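Local coordinates for protein Snx21 (Mus musculus, PDB 4YMR) that binds membranes enriched in phosphatidylinositol 3-phosphate and phosphatidylinositol 4,5-bisphosphate as a whole protein, of which this chain is the C-terminal PXB/TPR domain, at residues V11-T22 / L33-Q41; P89-A99 / L126-L137. One frame throughout, in Å; residues are numbered along the deposited sequence.

Interaction 1 (V11-T22 / L33-Q41); sequences VLPELRRAQSLT and LWANAWQLQ
Val11-Thr22 and Leu33-Gln41 pack as an antiparallel helix pair, their short axes 9.0 Å apart at closest approach and 153° apart in direction, consistent with the antiparallel helix packing of a TPR-type fold. The tightest spot is at Ala18, whose small side chain lets the backbones close in: its CA lies 5.5 Å from Leu33 CA. Ala18 CB sits over one face of the Trp34 indole, 3.6 Å from the centroid of the six-membered ring, a CH-pi contact. Trp34 leaves its helix facing away from this partner, yet CG anti to the carbonyl carbon (chi1 -66°) helps bring the indole back toward helix 12-24, where Leu15 CD2 meets CZ3. At the edge of the indole, Trp34 NE1 donates to Thr22 OG1 (2.9 Å, N-H...O 152°), nearly in the ring plane. The same hydroxyl donates to Ala18 O, and the two bonds together restrain the turn of the Thr22 side chain about CA-CB. Knobs-into-holes packing flanks this: Leu33 fits among Glu14, Arg17, Ala18 and Leu21, with its CD1 3.5 Å from Leu21 CD1, while Glu14 sits among Leu33, Asn36, Ala37 and Leu40. Its extended chain carries Glu14 OE1 to Leu40 CD1 and OE2 to Asn36 CB, each 3.5 Å away. Val11 CG2 touches both Ala37 CB and Leu40 CD1 at 3.7 Å. Leu138 of the second subunit packs on Trp34 and Thr22. The chemistry is therefore mostly apolar, with a carboxylate laid along the rim; the single hydrogen bond between the segments satisfies the buried indole N-H and, with Ala18 CB over the face, probably restrains the ring.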
loop_
_atom_site.group_PDB
_atom_site.type_symbol
_atom_site.label_atom_id
_atom_site.label_comp_id
_atom_site.label_asym_id
_atom_site.label_seq_id
_atom_site.Cartn_x
_atom_site.Cartn_y
_atom_site.Cartn_z
ATOM N N VAL A 11 7.965 1.931 -12.402
ATOM C CA VAL A 11 7.995 0.513 -12.031
ATOM C C VAL A 11 6.708 -0.259 -12.399
ATOM O O VAL A 11 6.749 -1.474 -12.619
ATOM C CB VAL A 11 8.347 0.332 -10.531
ATOM C CG1 VAL A 11 7.084 0.256 -9.676
ATOM C CG2 VAL A 11 9.199 -0.904 -10.325
ATOM N N LEU A 12 5.583 0.453 -12.492
ATOM C CA LEU A 12 4.280 -0.169 -12.777
ATOM C C LEU A 12 4.074 -0.806 -14.168
ATOM O O LEU A 12 3.393 -1.821 -14.267
ATOM C CB LEU A 12 3.116 0.775 -12.443
ATOM C CG LEU A 12 2.683 0.822 -10.971
ATOM C CD1 LEU A 12 3.513 1.834 -10.184
ATOM C CD2 LEU A 12 1.194 1.118 -10.839
ATOM N N PRO A 13 4.626 -0.213 -15.246
ATOM C CA PRO A 13 4.564 -0.952 -16.518
ATOM C C PRO A 13 5.223 -2.335 -16.459
ATOM O O PRO A 13 4.755 -3.266 -17.120
ATOM C CB PRO A 13 5.331 -0.044 -17.482
ATOM C CG PRO A 13 5.104 1.322 -16.952
ATOM C CD PRO A 13 5.078 1.178 -15.445
ATOM N N GLU A 14 6.290 -2.457 -15.671
ATOM C CA GLU A 14 7.029 -3.711 -15.542
ATOM C C GLU A 14 6.230 -4.723 -14.715
ATOM O O GLU A 14 6.121 -5.891 -15.086
ATOM C CB GLU A 14 8.415 -3.455 -14.927
ATOM C CG GLU A 14 9.494 -4.469 -15.306
ATOM C CD GLU A 14 10.919 -3.942 -15.105
ATOM O OE1 GLU A 14 11.069 -2.759 -14.714
ATOM O OE2 GLU A 14 11.886 -4.710 -15.343
ATOM N N LEU A 15 5.666 -4.261 -13.601
ATOM C CA LEU A 15 4.804 -5.097 -12.765
ATOM C C LEU A 15 3.599 -5.609 -13.543
ATOM O O LEU A 15 3.221 -6.773 -13.409
ATOM C CB LEU A 15 4.311 -4.312 -11.552
ATOM C CG LEU A 15 5.351 -3.812 -10.560
ATOM C CD1 LEU A 15 4.640 -3.120 -9.409
ATOM C CD2 LEU A 15 6.228 -4.964 -10.060
ATOM N N ARG A 16 2.995 -4.717 -14.329
ATOM C CA ARG A 16 1.901 -5.046 -15.241
ATOM C C ARG A 16 2.260 -6.223 -16.148
ATOM O O ARG A 16 1.551 -7.223 -16.185
ATOM C CB ARG A 16 1.527 -3.823 -16.102
ATOM C CG ARG A 16 0.483 -2.881 -15.488
ATOM C CD ARG A 16 0.375 -1.547 -16.253
ATOM N NE ARG A 16 0.243 -0.409 -15.340
ATOM C CZ ARG A 16 0.687 0.822 -15.585
ATOM N NH1 ARG A 16 1.297 1.105 -16.730
ATOM N NH2 ARG A 16 0.521 1.774 -14.676
ATOM N N ARG A 17 3.361 -6.089 -16.884
ATOM C CA ARG A 17 3.825 -7.155 -17.765
ATOM C C ARG A 17 4.211 -8.415 -16.970
ATOM O O ARG A 17 3.810 -9.518 -17.334
ATOM C CB ARG A 17 4.966 -6.680 -18.688
ATOM C CG ARG A 17 5.474 -7.755 -19.666
ATOM C CD ARG A 17 5.286 -7.372 -21.141
ATOM N NE ARG A 17 5.935 -8.326 -22.048
ATOM C CZ ARG A 17 5.311 -9.310 -22.696
ATOM N NH1 ARG A 17 4.004 -9.481 -22.552
ATOM N NH2 ARG A 17 5.994 -10.125 -23.492
ATOM N N ALA A 18 4.954 -8.253 -15.874
ATOM C CA ALA A 18 5.313 -9.400 -15.042
ATOM C C ALA A 18 4.061 -10.134 -14.561
ATOM O O ALA A 18 4.028 -11.367 -14.535
ATOM C CB ALA A 18 6.201 -8.981 -13.859
ATOM N N GLN A 19 3.026 -9.378 -14.205
ATOM C CA GLN A 19 1.778 -9.988 -13.757
ATOM C C GLN A 19 1.077 -10.802 -14.855
ATOM O O GLN A 19 0.613 -11.911 -14.602
ATOM C CB GLN A 19 0.818 -8.961 -13.165
ATOM C CG GLN A 19 -0.432 -9.600 -12.555
ATOM C CD GLN A 19 -1.604 -8.640 -12.453
ATOM O OE1 GLN A 19 -1.767 -7.738 -13.287
ATOM N NE2 GLN A 19 -2.432 -8.831 -11.429
ATOM N N SER A 20 1.019 -10.280 -16.074
ATOM C CA SER A 20 0.328 -11.009 -17.142
ATOM C C SER A 20 1.088 -12.275 -17.506
ATOM O O SER A 20 0.496 -13.346 -17.645
ATOM C CB SER A 20 0.074 -10.132 -18.379
ATOM O OG SER A 20 1.277 -9.672 -18.966
ATOM N N LEU A 21 2.404 -12.145 -17.639
ATOM C CA LEU A 21 3.280 -13.280 -17.903
ATOM C C LEU A 21 3.111 -14.406 -16.875
ATOM O O LEU A 21 3.088 -15.578 -17.239
ATOM C CB LEU A 21 4.745 -12.820 -17.963
ATOM C CG LEU A 21 5.143 -11.991 -19.185
ATOM C CD1 LEU A 21 6.593 -11.522 -19.090
ATOM C CD2 LEU A 21 4.923 -12.790 -20.469
ATOM N N THR A 22 2.982 -14.036 -15.602
ATOM C CA THR A 22 2.807 -14.993 -14.506
ATOM C C THR A 22 1.437 -15.667 -14.568
ATOM O O THR A 22 1.295 -16.856 -14.268
ATOM C CB THR A 22 2.983 -14.297 -13.118
ATOM O OG1 THR A 22 4.277 -13.688 -13.037
ATOM C CG2 THR A 22 2.837 -15.288 -11.974
ATOM N N LEU A 33 11.560 -9.833 -14.874
ATOM C CA LEU A 33 10.784 -8.598 -14.739
ATOM C C LEU A 33 10.468 -8.235 -13.278
ATOM O O LEU A 33 10.722 -7.108 -12.847
ATOM C CB LEU A 33 9.497 -8.679 -15.566
ATOM C CG LEU A 33 9.727 -8.825 -17.069
ATOM C CD1 LEU A 33 8.414 -8.756 -17.835
ATOM C CD2 LEU A 33 10.699 -7.756 -17.548
ATOM N N TRP A 34 9.905 -9.177 -12.523
ATOM C CA TRP A 34 9.736 -8.981 -11.088
ATOM C C TRP A 34 11.059 -8.589 -10.402
ATOM O O TRP A 34 11.074 -7.771 -9.484
ATOM C CB TRP A 34 9.210 -10.255 -10.405
ATOM C CG TRP A 34 7.807 -10.740 -10.740
ATOM C CD1 TRP A 34 7.477 -11.953 -11.283
ATOM C CD2 TRP A 34 6.568 -10.051 -10.520
ATOM N NE1 TRP A 34 6.118 -12.060 -11.421
ATOM C CE2 TRP A 34 5.526 -10.909 -10.958
ATOM C CE3 TRP A 34 6.227 -8.796 -9.986
ATOM C CZ2 TRP A 34 4.176 -10.560 -10.887
ATOM C CZ3 TRP A 34 4.882 -8.447 -9.916
ATOM C CH2 TRP A 34 3.874 -9.326 -10.372
ATOM N N ALA A 35 12.155 -9.201 -10.843
ATOM C CA ALA A 35 13.451 -9.101 -10.175
ATOM C C ALA A 35 14.069 -7.715 -10.332
ATOM O O ALA A 35 14.610 -7.162 -9.381
ATOM C CB ALA A 35 14.407 -10.166 -10.704
ATOM N N ASN A 36 13.992 -7.168 -11.540
ATOM C CA ASN A 36 14.419 -5.799 -11.794
ATOM C C ASN A 36 13.515 -4.745 -11.142
ATOM O O ASN A 36 14.011 -3.765 -10.596
ATOM C CB ASN A 36 14.563 -5.566 -13.297
ATOM C CG ASN A 36 15.657 -6.426 -13.908
ATOM O OD1 ASN A 36 16.738 -6.590 -13.326
ATOM N ND2 ASN A 36 15.379 -6.993 -15.075
ATOM N N ALA A 37 12.200 -4.954 -11.193
ATOM C CA ALA A 37 11.263 -4.105 -10.466
ATOM C C ALA A 37 11.567 -4.094 -8.966
ATOM O O ALA A 37 11.488 -3.051 -8.325
ATOM C CB ALA A 37 9.830 -4.550 -10.710
ATOM N N TRP A 38 11.904 -5.254 -8.411
ATOM C CA TRP A 38 12.347 -5.334 -7.019
ATOM C C TRP A 38 13.585 -4.467 -6.741
ATOM O O TRP A 38 13.606 -3.690 -5.793
ATOM C CB TRP A 38 12.614 -6.780 -6.590
ATOM C CG TRP A 38 13.100 -6.842 -5.181
ATOM C CD1 TRP A 38 14.372 -7.113 -4.762
ATOM C CD2 TRP A 38 12.341 -6.551 -4.001
ATOM N NE1 TRP A 38 14.440 -7.046 -3.395
ATOM C CE2 TRP A 38 13.204 -6.700 -2.899
ATOM C CE3 TRP A 38 11.005 -6.194 -3.761
ATOM C CZ2 TRP A 38 12.784 -6.510 -1.589
ATOM C CZ3 TRP A 38 10.586 -6.009 -2.462
ATOM C CH2 TRP A 38 11.472 -6.159 -1.394
ATOM N N GLN A 39 14.611 -4.620 -7.571
ATOM C CA GLN A 39 15.823 -3.796 -7.519
ATOM C C GLN A 39 15.548 -2.283 -7.606
ATOM O O GLN A 39 16.086 -1.507 -6.810
ATOM C CB GLN A 39 16.796 -4.219 -8.631
ATOM C CG GLN A 39 17.979 -3.274 -8.857
ATOM C CD GLN A 39 19.041 -3.405 -7.788
ATOM O OE1 GLN A 39 19.120 -4.425 -7.106
ATOM N NE2 GLN A 39 19.868 -2.374 -7.637
ATOM N N LEU A 40 14.740 -1.867 -8.581
ATOM C CA LEU A 40 14.299 -0.476 -8.687
ATOM C C LEU A 40 13.772 0.052 -7.344
ATOM O O LEU A 40 14.254 1.057 -6.822
ATOM C CB LEU A 40 13.216 -0.329 -9.768
ATOM C CG LEU A 40 13.616 -0.470 -11.243
ATOM C CD1 LEU A 40 12.401 -0.786 -12.105
ATOM C CD2 LEU A 40 14.320 0.783 -11.767
ATOM N N GLN A 41 12.790 -0.649 -6.790
ATOM C CA GLN A 41 12.127 -0.232 -5.560
ATOM C C GLN A 41 13.052 -0.181 -4.346
ATOM O O GLN A 41 12.925 0.712 -3.511
ATOM C CB GLN A 41 10.945 -1.163 -5.250
ATOM C CG GLN A 41 9.887 -1.225 -6.343
ATOM C CD GLN A 41 8.786 -2.232 -6.023
ATOM O OE1 GLN A 41 7.965 -2.013 -5.133
ATOM N NE2 GLN A 41 8.777 -3.346 -6.746
#

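Interaction 2 (P89-A99 / L126-L137)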
loop_
_atom_site.group_PDB
_atom_site.type_symbol
_atom_site.label_atom_id
_atom_site.label_comp_id
_atom_site.label_asym_id
_atom_site.label_seq_id
_atom_site.Cartn_x
_atom_site.Cartn_y
_atom_site.Cartn_z
ATOM N N PRO A 89 4.231 2.704 8.940
ATOM C CA PRO A 89 2.965 3.436 9.084
ATOM C C PRO A 89 2.087 3.544 7.843
ATOM O O PRO A 89 0.867 3.614 8.019
ATOM C CB PRO A 89 3.418 4.843 9.510
ATOM C CG PRO A 89 4.822 4.674 10.006
ATOM C CD PRO A 89 5.387 3.586 9.165
ATOM N N HIS A 90 2.693 3.530 6.655
ATOM C CA HIS A 90 2.071 3.947 5.381
ATOM C C HIS A 90 2.303 5.451 5.201
ATOM O O HIS A 90 1.954 6.256 6.077
ATOM C CB HIS A 90 0.575 3.592 5.256
ATOM C CG HIS A 90 0.014 3.747 3.869
ATOM N ND1 HIS A 90 0.109 4.915 3.141
ATOM C CD2 HIS A 90 -0.678 2.877 3.094
ATOM C CE1 HIS A 90 -0.476 4.749 1.967
ATOM N NE2 HIS A 90 -0.969 3.529 1.916
ATOM N N PRO A 91 2.906 5.828 4.059
ATOM C CA PRO A 91 3.369 7.193 3.811
ATOM C C PRO A 91 2.278 8.226 4.032
ATOM O O PRO A 91 2.599 9.276 4.553
ATOM C CB PRO A 91 3.813 7.166 2.337
ATOM C CG PRO A 91 3.213 5.915 1.763
ATOM C CD PRO A 91 3.159 4.950 2.901
ATOM N N PHE A 92 1.032 7.913 3.685
ATOM C CA PHE A 92 -0.074 8.859 3.826
ATOM C C PHE A 92 -0.603 9.084 5.254
ATOM O O PHE A 92 -1.468 9.928 5.449
ATOM C CB PHE A 92 -1.226 8.468 2.905
ATOM C CG PHE A 92 -1.174 9.139 1.569
ATOM C CD1 PHE A 92 -1.082 10.522 1.483
ATOM C CD2 PHE A 92 -1.193 8.393 0.399
ATOM C CE1 PHE A 92 -1.029 11.155 0.254
ATOM C CE2 PHE A 92 -1.138 9.013 -0.839
ATOM C CZ PHE A 92 -1.056 10.398 -0.912
ATOM N N LEU A 93 -0.100 8.355 6.245
ATOM C CA LEU A 93 -0.623 8.504 7.604
ATOM C C LEU A 93 -0.164 9.805 8.265
ATOM O O LEU A 93 -0.958 10.520 8.904
ATOM C CB LEU A 93 -0.304 7.280 8.481
ATOM C CG LEU A 93 -0.662 7.502 9.958
ATOM C CD1 LEU A 93 -2.180 7.641 10.147
ATOM C CD2 LEU A 93 -0.102 6.430 10.890
ATOM N N ALA A 94 1.116 10.113 8.116
ATOM C CA ALA A 94 1.639 11.373 8.641
ATOM C C ALA A 94 1.035 12.623 7.957
ATOM O O ALA A 94 0.664 13.561 8.643
ATOM C CB ALA A 94 3.176 11.400 8.623
ATOM N N PRO A 95 0.940 12.640 6.606
ATOM C CA PRO A 95 0.348 13.784 5.901
ATOM C C PRO A 95 -1.116 14.037 6.250
ATOM O O PRO A 95 -1.549 15.197 6.293
ATOM C CB PRO A 95 0.469 13.386 4.429
ATOM C CG PRO A 95 1.605 12.465 4.380
ATOM C CD PRO A 95 1.601 11.725 5.659
ATOM N N PHE A 96 -1.867 12.967 6.484
ATOM C CA PHE A 96 -3.249 13.102 6.936
ATOM C C PHE A 96 -3.397 13.560 8.395
ATOM O O PHE A 96 -4.230 14.424 8.688
ATOM C CB PHE A 96 -4.081 11.848 6.631
ATOM C CG PHE A 96 -4.634 11.822 5.232
ATOM C CD1 PHE A 96 -5.615 12.733 4.837
ATOM C CD2 PHE A 96 -4.175 10.901 4.314
ATOM C CE1 PHE A 96 -6.117 12.712 3.539
ATOM C CE2 PHE A 96 -4.663 10.880 3.027
ATOM C CZ PHE A 96 -5.635 11.787 2.636
ATOM N N LEU A 97 -2.591 13.007 9.299
ATOM C CA LEU A 97 -2.584 13.506 10.669
ATOM C C LEU A 97 -2.356 15.009 10.668
ATOM O O LEU A 97 -3.108 15.746 11.291
ATOM C CB LEU A 97 -1.567 12.768 11.557
ATOM C CG LEU A 97 -1.954 11.323 11.924
ATOM C CD1 LEU A 97 -0.887 10.623 12.738
ATOM C CD2 LEU A 97 -3.300 11.243 12.661
ATOM N N GLU A 98 -1.345 15.462 9.930
ATOM C CA GLU A 98 -1.023 16.887 9.856
ATOM C C GLU A 98 -2.177 17.709 9.257
ATOM O O GLU A 98 -2.531 18.772 9.769
ATOM C CB GLU A 98 0.286 17.113 9.082
ATOM C CG GLU A 98 0.589 18.572 8.733
ATOM C CD GLU A 98 0.897 19.420 9.958
ATOM O OE1 GLU A 98 1.779 19.027 10.751
ATOM O OE2 GLU A 98 0.256 20.483 10.136
ATOM N N ALA A 99 -2.774 17.207 8.184
ATOM C CA ALA A 99 -3.879 17.911 7.552
ATOM C C ALA A 99 -5.078 17.950 8.491
ATOM O O ALA A 99 -5.822 18.925 8.523
ATOM C CB ALA A 99 -4.246 17.254 6.234
ATOM N N LEU A 126 9.286 7.492 13.075
ATOM C CA LEU A 126 8.616 6.988 11.865
ATOM C C LEU A 126 8.246 8.028 10.793
ATOM O O LEU A 126 7.810 7.671 9.690
ATOM C CB LEU A 126 7.408 6.123 12.241
ATOM C CG LEU A 126 7.880 4.994 13.160
ATOM C CD1 LEU A 126 6.755 4.440 14.016
ATOM C CD2 LEU A 126 8.546 3.890 12.345
ATOM N N THR A 127 8.426 9.306 11.117
ATOM C CA THR A 127 8.197 10.378 10.159
ATOM C C THR A 127 8.981 11.612 10.616
ATOM O O THR A 127 9.370 11.710 11.775
ATOM C CB THR A 127 6.679 10.710 10.036
ATOM O OG1 THR A 127 6.415 11.377 8.795
ATOM C CG2 THR A 127 6.219 11.579 11.191
ATOM N N SER A 128 9.208 12.561 9.716
ATOM C CA SER A 128 9.957 13.767 10.058
ATOM C C SER A 128 9.145 14.737 10.907
ATOM O O SER A 128 7.926 14.807 10.764
ATOM C CB SER A 128 10.421 14.470 8.780
ATOM O OG SER A 128 9.399 14.502 7.805
ATOM N N THR A 129 9.790 15.479 11.803
ATOM C CA THR A 129 9.147 16.704 12.267
ATOM C C THR A 129 9.266 17.653 11.057
ATOM O O THR A 129 10.116 17.427 10.192
ATOM C CB THR A 129 9.677 17.192 13.642
ATOM O OG1 THR A 129 9.491 16.133 14.591
ATOM C CG2 THR A 129 8.871 18.382 14.143
ATOM N N PRO A 130 8.461 18.723 11.009
ATOM C CA PRO A 130 7.459 18.790 9.936
ATOM C C PRO A 130 7.408 17.517 9.065
ATOM O O PRO A 130 8.338 17.212 8.322
ATOM C CB PRO A 130 7.867 20.033 9.159
ATOM C CG PRO A 130 8.398 20.941 10.213
ATOM C CD PRO A 130 9.122 20.030 11.196
ATOM N N PRO A 131 6.302 16.768 9.166
ATOM C CA PRO A 131 6.037 15.587 8.332
ATOM C C PRO A 131 5.827 16.026 6.889
ATOM O O PRO A 131 5.578 17.207 6.667
ATOM C CB PRO A 131 4.735 15.032 8.917
ATOM C CG PRO A 131 4.079 16.206 9.593
ATOM C CD PRO A 131 5.191 17.086 10.077
ATOM N N PRO A 132 5.938 15.105 5.921
ATOM C CA PRO A 132 5.628 15.445 4.526
ATOM C C PRO A 132 4.188 15.905 4.432
ATOM O O PRO A 132 3.391 15.599 5.312
ATOM C CB PRO A 132 5.776 14.107 3.793
ATOM C CG PRO A 132 6.680 13.310 4.635
ATOM C CD PRO A 132 6.362 13.702 6.058
ATOM N N SER A 133 3.837 16.635 3.390
ATOM C CA SER A 133 2.483 17.148 3.347
ATOM C C SER A 133 1.656 16.385 2.333
ATOM O O SER A 133 2.191 15.652 1.499
ATOM C CB SER A 133 2.448 18.651 3.072
ATOM O OG SER A 133 2.682 18.912 1.710
ATOM N N LEU A 134 0.343 16.569 2.432
ATOM C CA LEU A 134 -0.618 15.949 1.543
ATOM C C LEU A 134 -0.316 16.338 0.102
ATOM O O LEU A 134 -0.288 15.495 -0.793
ATOM C CB LEU A 134 -2.019 16.378 1.961
ATOM C CG LEU A 134 -3.077 15.292 2.119
ATOM C CD1 LEU A 134 -2.510 14.044 2.740
ATOM C CD2 LEU A 134 -4.231 15.820 2.942
ATOM N N LYS A 135 -0.051 17.623 -0.095
ATOM C CA LYS A 135 0.283 18.185 -1.398
ATOM C C LYS A 135 1.628 17.678 -1.939
ATOM O O LYS A 135 1.747 17.379 -3.130
ATOM C CB LYS A 135 0.282 19.710 -1.298
ATOM C CG LYS A 135 0.113 20.453 -2.617
ATOM C CD LYS A 135 -0.459 21.851 -2.360
ATOM C CE LYS A 135 -0.686 22.611 -3.654
ATOM N NZ LYS A 135 -0.908 24.068 -3.407
ATOM N N GLU A 136 2.634 17.592 -1.066
ATOM C CA GLU A 136 3.947 17.049 -1.435
ATOM C C GLU A 136 3.825 15.639 -2.013
ATOM O O GLU A 136 4.317 15.358 -3.105
ATOM C CB GLU A 136 4.903 17.028 -0.233
ATOM C CG GLU A 136 6.246 16.339 -0.518
ATOM C CD GLU A 136 7.196 16.329 0.688
ATOM O OE1 GLU A 136 6.906 17.028 1.686
ATOM O OE2 GLU A 136 8.232 15.620 0.638
ATOM N N LEU A 137 3.165 14.759 -1.271
ATOM C CA LEU A 137 3.008 13.370 -1.694
ATOM C C LEU A 137 2.097 13.264 -2.905
ATOM O O LEU A 137 2.282 12.398 -3.757
ATOM C CB LEU A 137 2.484 12.509 -0.548
ATOM C CG LEU A 137 3.587 11.806 0.241
ATOM C CD1 LEU A 137 4.525 12.814 0.840
ATOM C CD2 LEU A 137 2.999 10.926 1.326
HETATM O O HOH W 1 -0.485 17.816 5.477
#
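Pro89 and Leu126 meet at one end of this contact, in which a proline-rich linker wraps the start of helix 93-106 within the helical PXB/TPR domain and delivers helix 134-140 against it. The main bump is Leu134, whose two methyls enter a hollow formed by Phe92, Pro95, Phe96 and Ala99. Leu134 CD1 stands almost exactly above the centre of the Phe96 ring, 3.6 Å from its centroid and 3° off the normal, a CH-pi contact; Leu134 CD2 drops beside Ala99 CB at 3.6 Å. A serine in place of Phe96 would probably open a gap under Leu134 CD1 and leave that methyl without its ring face. One turn on, Leu137 is a second bump: its CD2 touches both Pro91 (O and CB) and Pro95, 3.7 Å from Pro95 CG, and also lies over the rim of one Phe92 face, while its CB approaches Phe92 CE1. Earlier in the linker, Thr127 and Pro131 receive the small Ala94 methyl, with Ala94 CB 4.0 Å from Pro131 CB. Glu98, bent at chi2 (68°), curls so that OE1 lies beside Pro131 CG, and its OE2 forms a salt bridge with Arg102. Val62 of the second subunit packs on Leu134, and Ala80 of that subunit on Phe96, placing this hollow at the subunit interface. The incoming helix is N-capped by Ser133, whose OG accepts from Glu136 N at 3.1 Å. Beside that cap, one water donates to Pro95 O at 2.9 Å and accepts a weak, 3.4 Å bond from Leu134 N.

Overall arrangement
Interactions 1 and 2 lie on opposite sides of the chain's centre, with their own centres 27 Å apart and nearest atoms about 12 Å apart, so neither touches the other. They follow in series along the chain: the first hairpin closes before the segments 89-99 and 126-137 are reached. Their common neighbour is the second subunit of the domain-swapped assembly. Interaction 1 meets its C-terminal part, where Gln19 NE2 hydrogen-bonds to the O of Glu141 of the second subunit, whereas interaction 2 meets its N-terminal part, as where Lys135 pairs with Glu66 of the second subunit. The two contacts thus meet different parts of the partner chain.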